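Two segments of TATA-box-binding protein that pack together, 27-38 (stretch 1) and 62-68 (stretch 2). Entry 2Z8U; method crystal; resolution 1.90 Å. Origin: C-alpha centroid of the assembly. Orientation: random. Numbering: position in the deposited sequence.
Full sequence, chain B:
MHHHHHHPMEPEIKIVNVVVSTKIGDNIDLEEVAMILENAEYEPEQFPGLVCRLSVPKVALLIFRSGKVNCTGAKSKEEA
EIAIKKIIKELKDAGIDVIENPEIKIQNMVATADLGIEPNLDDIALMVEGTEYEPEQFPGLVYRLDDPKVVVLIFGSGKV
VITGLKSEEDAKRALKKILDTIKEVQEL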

# COMPACT_ATOMS: atom_id res chain seq x y z
N ASN B 27 -25.80 24.57 -21.51
CA ASN B 27 -26.24 23.33 -22.14
C ASN B 27 -25.98 23.52 -23.62
O ASN B 27 -26.90 23.61 -24.44
CB ASN B 27 -27.74 23.07 -21.82
CG ASN B 27 -28.33 21.87 -22.57
OD1 ASN B 27 -27.65 20.88 -22.87
ND2 ASN B 27 -29.62 21.96 -22.87
N ILE B 28 -24.69 23.59 -23.93
CA ILE B 28 -24.17 24.04 -25.22
C ILE B 28 -24.29 22.91 -26.24
O ILE B 28 -23.89 21.77 -25.97
CB ILE B 28 -22.66 24.45 -25.12
CG1 ILE B 28 -22.38 25.33 -23.88
CG2 ILE B 28 -22.17 25.08 -26.44
CD1 ILE B 28 -22.24 26.84 -24.13
N ASP B 29 -24.85 23.22 -27.40
CA ASP B 29 -25.02 22.24 -28.46
C ASP B 29 -23.69 22.14 -29.20
O ASP B 29 -23.42 22.94 -30.07
CB ASP B 29 -26.17 22.70 -29.37
CG ASP B 29 -26.43 21.79 -30.56
OD1 ASP B 29 -25.62 20.90 -30.91
OD2 ASP B 29 -27.51 21.99 -31.15
N LEU B 30 -22.88 21.14 -28.85
CA LEU B 30 -21.53 21.01 -29.46
C LEU B 30 -21.53 20.66 -30.96
O LEU B 30 -20.59 21.01 -31.68
CB LEU B 30 -20.68 20.00 -28.67
CG LEU B 30 -20.41 20.41 -27.21
CD1 LEU B 30 -19.59 19.35 -26.52
CD2 LEU B 30 -19.72 21.79 -27.13
N GLU B 31 -22.56 19.96 -31.44
CA GLU B 31 -22.70 19.72 -32.88
C GLU B 31 -22.77 21.05 -33.68
O GLU B 31 -22.11 21.19 -34.71
CB GLU B 31 -23.89 18.81 -33.20
CG GLU B 31 -24.11 18.63 -34.72
CD GLU B 31 -25.19 17.63 -35.08
OE1 GLU B 31 -25.94 17.21 -34.17
OE2 GLU B 31 -25.28 17.27 -36.29
N GLU B 32 -23.55 22.01 -33.20
CA GLU B 32 -23.63 23.32 -33.84
C GLU B 32 -22.35 24.14 -33.66
O GLU B 32 -21.96 24.87 -34.56
CB GLU B 32 -24.84 24.10 -33.32
CG GLU B 32 -26.16 23.60 -33.92
CD GLU B 32 -27.32 24.53 -33.66
OE1 GLU B 32 -27.14 25.53 -32.94
OE2 GLU B 32 -28.42 24.25 -34.19
N VAL B 33 -21.68 24.01 -32.51
CA VAL B 33 -20.36 24.66 -32.31
C VAL B 33 -19.38 24.12 -33.36
O VAL B 33 -18.67 24.89 -34.03
CB VAL B 33 -19.84 24.43 -30.86
CG1 VAL B 33 -18.44 25.00 -30.66
CG2 VAL B 33 -20.78 25.06 -29.84
N ALA B 34 -19.38 22.81 -33.57
CA ALA B 34 -18.50 22.23 -34.59
C ALA B 34 -18.83 22.69 -36.01
O ALA B 34 -17.94 22.77 -36.87
CB ALA B 34 -18.51 20.71 -34.49
N MET B 35 -20.10 23.02 -36.26
CA MET B 35 -20.49 23.57 -37.56
C MET B 35 -19.90 24.95 -37.85
O MET B 35 -19.77 25.34 -39.00
CB MET B 35 -22.00 23.68 -37.69
CG MET B 35 -22.69 22.35 -37.79
SD MET B 35 -24.46 22.62 -37.88
CE MET B 35 -25.05 20.98 -38.10
N ILE B 36 -19.54 25.69 -36.82
CA ILE B 36 -19.07 27.04 -37.10
C ILE B 36 -17.62 27.32 -36.75
O ILE B 36 -16.98 28.13 -37.41
CB ILE B 36 -20.00 28.12 -36.51
CG1 ILE B 36 -20.13 27.94 -35.01
CG2 ILE B 36 -21.36 28.14 -37.27
CD1 ILE B 36 -20.94 28.99 -34.30
N LEU B 37 -17.09 26.66 -35.72
CA LEU B 37 -15.67 26.82 -35.43
C LEU B 37 -14.81 26.10 -36.45
O LEU B 37 -14.97 24.90 -36.66
CB LEU B 37 -15.32 26.35 -34.03
CG LEU B 37 -16.02 27.04 -32.86
CD1 LEU B 37 -15.40 26.54 -31.56
CD2 LEU B 37 -15.92 28.56 -32.97
N GLU B 38 -13.89 26.84 -37.06
CA GLU B 38 -12.86 26.22 -37.89
C GLU B 38 -11.85 25.54 -36.97
O GLU B 38 -11.60 26.02 -35.86
CB GLU B 38 -12.18 27.27 -38.77
CG GLU B 38 -13.08 27.83 -39.89
CD GLU B 38 -13.32 26.86 -41.04
OE1 GLU B 38 -12.35 26.20 -41.49
OE2 GLU B 38 -14.48 26.78 -41.52
N LEU B 62 -10.96 23.53 -25.01
CA LEU B 62 -11.76 22.34 -24.85
C LEU B 62 -13.09 22.81 -24.31
O LEU B 62 -13.15 23.50 -23.28
CB LEU B 62 -11.09 21.35 -23.88
CG LEU B 62 -11.85 20.10 -23.42
CD1 LEU B 62 -12.28 19.20 -24.57
CD2 LEU B 62 -11.01 19.31 -22.41
N ILE B 63 -14.16 22.51 -25.06
CA ILE B 63 -15.49 22.99 -24.70
C ILE B 63 -16.43 21.83 -24.39
O ILE B 63 -16.57 20.91 -25.20
CB ILE B 63 -16.12 23.84 -25.84
CG1 ILE B 63 -15.14 24.92 -26.33
CG2 ILE B 63 -17.47 24.41 -25.37
CD1 ILE B 63 -15.64 25.74 -27.50
N PHE B 64 -17.11 21.90 -23.24
CA PHE B 64 -18.06 20.86 -22.85
C PHE B 64 -19.52 21.32 -23.00
O PHE B 64 -19.79 22.52 -23.00
CB PHE B 64 -17.77 20.43 -21.41
CG PHE B 64 -16.50 19.63 -21.25
CD1 PHE B 64 -16.46 18.28 -21.62
CD2 PHE B 64 -15.36 20.21 -20.73
CE1 PHE B 64 -15.29 17.53 -21.47
CE2 PHE B 64 -14.18 19.46 -20.57
CZ PHE B 64 -14.15 18.12 -20.94
N ARG B 65 -20.44 20.36 -23.11
CA ARG B 65 -21.89 20.64 -23.11
C ARG B 65 -22.34 21.43 -21.86
O ARG B 65 -23.23 22.25 -21.94
CB ARG B 65 -22.67 19.31 -23.24
CG ARG B 65 -24.17 19.43 -23.47
CD ARG B 65 -24.77 18.14 -24.13
NE ARG B 65 -24.05 17.78 -25.36
CZ ARG B 65 -24.26 18.31 -26.57
NH1 ARG B 65 -25.22 19.21 -26.78
NH2 ARG B 65 -23.51 17.93 -27.60
N SER B 66 -21.71 21.17 -20.71
CA SER B 66 -21.95 21.94 -19.47
C SER B 66 -21.66 23.44 -19.60
O SER B 66 -22.08 24.24 -18.77
CB SER B 66 -21.09 21.39 -18.34
OG SER B 66 -19.71 21.70 -18.59
N GLY B 67 -20.90 23.82 -20.61
CA GLY B 67 -20.46 25.20 -20.76
C GLY B 67 -19.05 25.42 -20.24
O GLY B 67 -18.47 26.48 -20.48
N LYS B 68 -18.50 24.42 -19.54
CA LYS B 68 -17.10 24.47 -19.08
C LYS B 68 -16.14 24.54 -20.26
O LYS B 68 -16.30 23.81 -21.24
CB LYS B 68 -16.74 23.24 -18.24
CG LYS B 68 -15.26 23.18 -17.83
CD LYS B 68 -15.01 21.93 -17.00
CE LYS B 68 -13.63 21.92 -16.41
NZ LYS B 68 -13.43 20.61 -15.71
O HOH W 1 -25.23 18.52 -29.46

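The contact between the two stretches buries 453 Å² and shifts along stretch 1 from mainly backbone and polar contacts to mainly apolar packing. At Asn 27 the CB points away from stretch 2, but the end of the side chain turns back, placing OD1 3.8 Å from Arg 65 CG. Its CA lies 3.2 Å from Arg 65 O, in a CA-H...O contact. The same carbonyl accepts the single direct hydrogen bond between the stretches, from Ile 28 N to Arg 65 O (2.8 Å, 158°). Here the CA atoms come nearest across the stretches, Ile 28 CA and Arg 65 CA lying 4.6 Å apart. In the buried Ile 28 side chain, CG1 packs against the ends of the type I turn, 3.9 Å from Phe 64 O and 3.7 Å from Gly 67 CA. Glycine suits this position because its backbone angles (98°/-11°) would jam a CB against the preceding carbonyl oxygen.

Asp 29 caps the helix, its OD1 accepting from Glu 32 N (3.3 Å). Water 1 links this carboxylate to Arg 65, donating to Asp 29 OD1 (2.8 Å) and accepting a weak bond from Arg 65 NH2 (2.6 Å). The charges themselves stay too far apart for a salt bridge, with Asp 29 OD1 4.5 Å from Arg 65 NH1. The long arginine side chain thus reaches the start of the helix, where Ile 28 O and Leu 30 CG lie over one face of its guanidinium and Glu 31 N lies at the edge.

The CA-to-CB bond of Leu 30 points toward stretch 2, and the residue leads into the cluster around Ile 63: its CD1 lies 3.6 Å from Ile 63 O and its CD2 3.9 Å from Ile 63 CG2. One helical turn on, Val 33 CG1 approaches Ile 63 CD1 at 4.3 Å, and Leu 37 CD1 meets that same CD1 atom at 4.1 Å. Branched aliphatic side chains suit this buried cluster, filling the space without bringing polar side-chain groups into it.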